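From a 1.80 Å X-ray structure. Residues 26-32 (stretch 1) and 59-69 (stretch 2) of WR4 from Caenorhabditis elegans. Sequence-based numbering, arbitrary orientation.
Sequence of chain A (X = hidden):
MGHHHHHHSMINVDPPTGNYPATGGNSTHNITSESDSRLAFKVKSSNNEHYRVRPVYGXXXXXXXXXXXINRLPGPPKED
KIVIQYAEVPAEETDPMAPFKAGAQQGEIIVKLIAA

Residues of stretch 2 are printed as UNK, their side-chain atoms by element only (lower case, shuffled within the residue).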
ATOM      1  N   ASN A  26     -11.803  -8.788   4.852  1.00 35.00           N
ATOM      2  CA  ASN A  26     -10.566  -8.355   5.439  1.00 35.00           C
ATOM      3  C   ASN A  26      -9.405  -9.158   4.912  1.00 35.00           C
ATOM      4  O   ASN A  26      -9.559 -10.329   4.574  1.00 35.00           O
ATOM      5  CB  ASN A  26     -10.669  -8.627   6.909  1.00 35.00           C
ATOM      6  CG  ASN A  26      -9.718  -7.845   7.697  1.00 35.00           C
ATOM      7  OD1 ASN A  26      -8.978  -7.014   7.169  1.00 35.00           O
ATOM      8  ND2 ASN A  26      -9.730  -8.077   8.996  1.00 35.00           N
ATOM      9  N   SER A  27      -8.230  -8.535   4.929  1.00 35.00           N
ATOM     10  CA  SER A  27      -6.973  -9.160   4.495  1.00 35.00           C
ATOM     11  C   SER A  27      -5.758  -8.322   4.905  1.00 35.00           C
ATOM     12  O   SER A  27      -5.793  -7.104   4.818  1.00 35.00           O
ATOM     13  CB  SER A  27      -6.948  -9.339   2.981  1.00 35.00           C
ATOM     14  OG  SER A  27      -6.860  -8.072   2.355  1.00 35.00           O
ATOM     15  N   THR A  28      -4.679  -8.980   5.321  1.00 35.00           N
ATOM     16  CA  THR A  28      -3.460  -8.277   5.738  1.00 35.00           C
ATOM     17  C   THR A  28      -2.444  -8.448   4.610  1.00 35.00           C
ATOM     18  O   THR A  28      -2.468  -9.461   3.891  1.00 35.00           O
ATOM     19  CB  THR A  28      -2.818  -8.869   7.054  1.00 35.00           C
ATOM     20  OG1 THR A  28      -3.804  -9.022   8.091  1.00 35.00           O
ATOM     21  CG2 THR A  28      -1.742  -7.918   7.578  1.00 35.00           C
ATOM     22  N   HIS A  29      -1.621  -7.422   4.383  1.00 35.00           N
ATOM     23  CA  HIS A  29      -0.602  -7.503   3.344  1.00 35.00           C
ATOM     24  C   HIS A  29       0.790  -7.170   3.859  1.00 35.00           C
ATOM     25  O   HIS A  29       0.957  -6.374   4.771  1.00 35.00           O
ATOM     26  CB  HIS A  29      -0.974  -6.633   2.139  1.00 35.00           C
ATOM     27  CG  HIS A  29      -2.314  -6.955   1.551  1.00 35.00           C
ATOM     28  ND1 HIS A  29      -2.471  -7.592   0.339  1.00 35.00           N
ATOM     29  CD2 HIS A  29      -3.565  -6.749   2.029  1.00 35.00           C
ATOM     30  CE1 HIS A  29      -3.758  -7.771   0.098  1.00 35.00           C
ATOM     31  NE2 HIS A  29      -4.440  -7.267   1.111  1.00 35.00           N
ATOM     32  N   ASN A  30       1.783  -7.806   3.271  1.00 35.00           N
ATOM     33  CA  ASN A  30       3.161  -7.609   3.655  1.00 35.00           C
ATOM     34  C   ASN A  30       3.855  -6.780   2.578  1.00 35.00           C
ATOM     35  O   ASN A  30       3.943  -7.215   1.437  1.00 35.00           O
ATOM     36  CB  ASN A  30       3.823  -8.993   3.769  1.00 35.00           C
ATOM     37  CG  ASN A  30       5.256  -8.946   4.293  1.00 35.00           C
ATOM     38  OD1 ASN A  30       5.806  -7.865   4.551  1.00 35.00           O
ATOM     39  ND2 ASN A  30       5.872 -10.130   4.449  1.00 35.00           N
ATOM     40  N   ILE A  31       4.298  -5.571   2.900  1.00 35.00           N
ATOM     41  CA  ILE A  31       5.022  -4.777   1.905  1.00 35.00           C
ATOM     42  C   ILE A  31       6.493  -5.001   2.243  1.00 35.00           C
ATOM     43  O   ILE A  31       6.939  -4.617   3.319  1.00 35.00           O
ATOM     44  CB  ILE A  31       4.669  -3.275   1.981  1.00 35.00           C
ATOM     45  CG1 ILE A  31       3.176  -3.095   1.759  1.00 35.00           C
ATOM     46  CG2 ILE A  31       5.436  -2.480   0.928  1.00 35.00           C
ATOM     47  CD1 ILE A  31       2.698  -1.677   1.922  1.00 35.00           C
ATOM     48  N   THR A  32       7.215  -5.707   1.379  1.00 35.00           N
ATOM     49  CA  THR A  32       8.628  -5.977   1.637  1.00 35.00           C
ATOM     50  C   THR A  32       9.586  -5.224   0.746  1.00 35.00           C
ATOM     51  O   THR A  32       9.339  -5.065  -0.445  1.00 35.00           O
ATOM     52  CB  THR A  32       8.950  -7.478   1.613  1.00 35.00           C
ATOM     53  OG1 THR A  32       8.288  -8.106   0.516  1.00 35.00           O
ATOM     54  CG2 THR A  32       8.485  -8.108   2.878  1.00 35.00           C
ATOM     55  N   UNK A  59       7.009   3.909   6.464  1.00 35.00           N
ATOM     56  CA  UNK A  59       8.351   3.508   6.085  1.00 35.00           C
ATOM     57  C   UNK A  59       8.504   2.023   6.021  1.00 35.00           C
ATOM     58  O   UNK A  59       7.661   1.300   6.535  1.00 35.00           O
ATOM     59  c   UNK A  59      10.098   7.469   5.704  1.00 35.00           C
ATOM     60  c   UNK A  59       9.515   5.512   6.978  1.00 35.00           C
ATOM     61  c   UNK A  59       9.764   8.270   6.787  1.00 35.00           C
ATOM     62  c   UNK A  59       9.298   7.687   7.953  1.00 35.00           C
ATOM     63  c   UNK A  59       9.982   6.092   5.814  1.00 35.00           C
ATOM     64  c   UNK A  59       9.188   6.318   8.044  1.00 35.00           C
ATOM     65  c   UNK A  59       9.361   4.053   7.068  1.00 35.00           C
ATOM     66  N   UNK A  60       9.484   1.576   5.245  1.00 35.00           N
ATOM     67  CA  UNK A  60       9.814   0.155   5.161  1.00 35.00           C
ATOM     68  C   UNK A  60      11.316   0.163   5.198  1.00 35.00           C
ATOM     69  O   UNK A  60      11.977   0.527   4.217  1.00 35.00           O
ATOM     70  c   UNK A  60       7.907  -0.319   3.548  1.00 35.00           C
ATOM     71  c   UNK A  60       9.374  -0.575   3.866  1.00 35.00           C
ATOM     72  c   UNK A  60       9.635  -2.079   4.021  1.00 35.00           C
ATOM     73  N   UNK A  61      11.862  -0.221   6.343  1.00 35.00           N
ATOM     74  CA  UNK A  61      13.301  -0.262   6.497  1.00 35.00           C
ATOM     75  C   UNK A  61      13.938  -0.949   5.294  1.00 35.00           C
ATOM     76  O   UNK A  61      13.241  -1.544   4.469  1.00 35.00           O
ATOM     77  o   UNK A  61      13.272   1.103   8.935  1.00 35.00           O
ATOM     78  c   UNK A  61      13.673  -0.971   7.797  1.00 35.00           C
ATOM     79  o   UNK A  61      13.125  -0.747  10.106  1.00 35.00           O
ATOM     80  c   UNK A  61      13.327  -0.146   9.030  1.00 35.00           C
ATOM     81  N   UNK A  62      15.250  -0.812   5.164  1.00 35.00           N
ATOM     82  CA  UNK A  62      15.986  -1.406   4.055  1.00 35.00           C
ATOM     83  C   UNK A  62      15.935  -2.932   4.147  1.00 35.00           C
ATOM     84  O   UNK A  62      16.204  -3.490   5.221  1.00 35.00           O
ATOM     85  c   UNK A  62      17.403  -0.919   4.079  1.00 35.00           C
ATOM     86  N   UNK A  63      15.560  -3.586   3.030  1.00 35.00           N
ATOM     87  CA  UNK A  63      15.416  -5.057   2.901  1.00 35.00           C
ATOM     88  C   UNK A  63      14.524  -5.595   4.031  1.00 35.00           C
ATOM     89  O   UNK A  63      14.698  -6.720   4.511  1.00 35.00           O
ATOM     90  c   UNK A  63      17.856  -5.174   1.917  1.00 35.00           C
ATOM     91  c   UNK A  63      17.715  -5.652   0.465  1.00 35.00           C
ATOM     92  c   UNK A  63      16.789  -5.764   2.896  1.00 35.00           C
ATOM     93  n   UNK A  63      19.684  -7.129   0.443  1.00 35.00           N
ATOM     94  c   UNK A  63      18.224  -7.074   0.252  1.00 35.00           C
ATOM     95  N   UNK A  64      13.528  -4.782   4.394  1.00 35.00           N
ATOM     96  CA  UNK A  64      12.607  -5.108   5.474  1.00 35.00           C
ATOM     97  C   UNK A  64      11.192  -5.515   5.126  1.00 35.00           C
ATOM     98  O   UNK A  64      10.941  -6.128   4.089  1.00 35.00           O
ATOM     99  N   UNK A  65      10.266  -5.141   6.003  1.00 35.00           N
ATOM    100  CA  UNK A  65       8.864  -5.515   5.858  1.00 35.00           C
ATOM    101  C   UNK A  65       7.991  -4.538   6.662  1.00 35.00           C
ATOM    102  O   UNK A  65       8.436  -4.043   7.693  1.00 35.00           O
ATOM    103  c   UNK A  65      10.145  -9.087   9.417  1.00 35.00           C
ATOM    104  c   UNK A  65       9.439  -7.290   7.738  1.00 35.00           C
ATOM    105  n   UNK A  65      10.135 -10.548   9.847  1.00 35.00           N
ATOM    106  c   UNK A  65       9.335  -8.775   8.147  1.00 35.00           C
ATOM    107  c   UNK A  65       8.681  -6.951   6.403  1.00 35.00           C
ATOM    108  N   UNK A  66       6.792  -4.214   6.160  1.00 35.00           N
ATOM    109  CA  UNK A  66       5.815  -3.287   6.800  1.00 35.00           C
ATOM    110  C   UNK A  66       4.418  -3.769   6.425  1.00 35.00           C
ATOM    111  O   UNK A  66       4.215  -4.114   5.251  1.00 35.00           O
ATOM    112  o   UNK A  66       7.239  -1.328   6.619  1.00 35.00           O
ATOM    113  c   UNK A  66       5.964  -1.855   6.292  1.00 35.00           C
ATOM    114  N   UNK A  67       3.463  -3.781   7.371  1.00 35.00           N
ATOM    115  CA  UNK A  67       2.113  -4.262   7.017  1.00 35.00           C
ATOM    116  C   UNK A  67       1.075  -3.302   6.552  1.00 35.00           C
ATOM    117  O   UNK A  67       1.055  -2.149   6.957  1.00 35.00           O
ATOM    118  c   UNK A  67       1.142  -4.613   9.343  1.00 35.00           C
ATOM    119  n   UNK A  67      -1.792  -5.418  11.584  1.00 35.00           N
ATOM    120  c   UNK A  67       1.553  -5.221   8.053  1.00 35.00           C
ATOM    121  c   UNK A  67      -0.458  -4.861  11.235  1.00 35.00           C
ATOM    122  c   UNK A  67      -0.113  -5.283   9.829  1.00 35.00           C
ATOM    123  N   UNK A  68       0.189  -3.827   5.725  1.00 35.00           N
ATOM    124  CA  UNK A  68      -0.874  -3.020   5.207  1.00 35.00           C
ATOM    125  C   UNK A  68      -2.199  -3.656   5.583  1.00 35.00           C
ATOM    126  O   UNK A  68      -2.381  -4.849   5.386  1.00 35.00           O
ATOM    127  c   UNK A  68      -1.386  -2.088   1.394  1.00 35.00           C
ATOM    128  c   UNK A  68      -0.768  -2.930   3.656  1.00 35.00           C
ATOM    129  c   UNK A  68      -1.703  -2.001   2.887  1.00 35.00           C
ATOM    130  c   UNK A  68      -1.569  -0.556   3.386  1.00 35.00           C
ATOM    131  N   UNK A  69      -3.084  -2.835   6.163  1.00 35.00           N
ATOM    132  CA  UNK A  69      -4.406  -3.256   6.584  1.00 35.00           C
ATOM    133  C   UNK A  69      -5.525  -2.679   5.706  1.00 35.00           C
ATOM    134  O   UNK A  69      -5.767  -1.471   5.779  1.00 35.00           O
ATOM    135  o   UNK A  69      -3.096  -4.614   8.424  1.00 35.00           O
ATOM    136  c   UNK A  69      -4.638  -2.934   8.055  1.00 35.00           C
ATOM    137  o   UNK A  69      -3.721  -3.414  10.186  1.00 35.00           O
ATOM    138  c   UNK A  69      -3.757  -3.691   8.978  1.00 35.00           C
TER

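Position 59 carries one carbon followed by a ring of six carbons with no heteroatom. The side chain is out of reach of stretch 1. The residue is Phe 59.

Position 60 has three carbons, one at CB bearing the other two. CB points toward stretch 1, and a branch carbon lies near Ile 31. A fork at CB with no oxygen means Val 60; its CG2 is 4.2 Å from Ile 31 CG2.

Position 61 has two carbons, the second carrying two oxygens, and is out of reach: Asp 61. Position 62 has a single carbon, also out of reach, hence Ala 62.

At position 63 four carbons run in a row to a nitrogen, and CB points away from stretch 1. This is Lys 63.

Position 64 has no side-chain atoms, and its backbone O approaches Thr 32: Gly 64. Its N donates to Asp 61 O at 3.3 Å, closing a type II turn. Gly 64 O lies 3.4 Å from Thr 32 CA in a CA-H...O contact.

Position 65 again shows four carbons ending in nitrogen. Its CB lies 3.5 Å from Asn 30 OD1 and 3.7 Å from Thr 32 CG2, while the chain end leads away. It is Lys 65.

Position 66 has one carbon and one oxygen, and CB points to the face of His 29 and Ile 31, so it is Ser 66. Its OG turns back within its own stretch, donating to Phe 59 O at 2.7 Å.

Position 67 is a third four-carbon chain ending in nitrogen, and one of its carbons approaches Thr 28. It is Lys 67, with CD 3.8 Å from Thr 28 CG2.

Position 68 has four carbons forked at the second. Its CB is 4.0 Å from His 29 CB and 4.1 Å from Ile 31 CD1. It is Leu 68.

Position 69 has two carbons and a terminal oxygen pair, one oxygen approaching Thr 28: Asp 69. OD1 lies 3.7 Å from Thr 28 CG2, and OD2 forms a salt bridge with Lys 67 NZ at 3.1 Å.

The contact is an antiparallel ladder, with strand directions 148° apart. Reciprocal hydrogen bonds fix the register: His 29 N to Leu 68 O (2.9 Å) and Leu 68 N to His 29 O (2.8 Å), then Ile 31 N to Ser 66 O (2.8 Å) and Ser 66 N to Ile 31 O (2.9 Å). Side chains alternate: His 29, Ile 31, Ser 66 and Leu 68 share one face, while Thr 28, Asn 30, Thr 32, Lys 65, Lys 67 and Asp 69 occupy the other, more exposed face.

Stretch 2 59-69: FVDAKGKSKLD
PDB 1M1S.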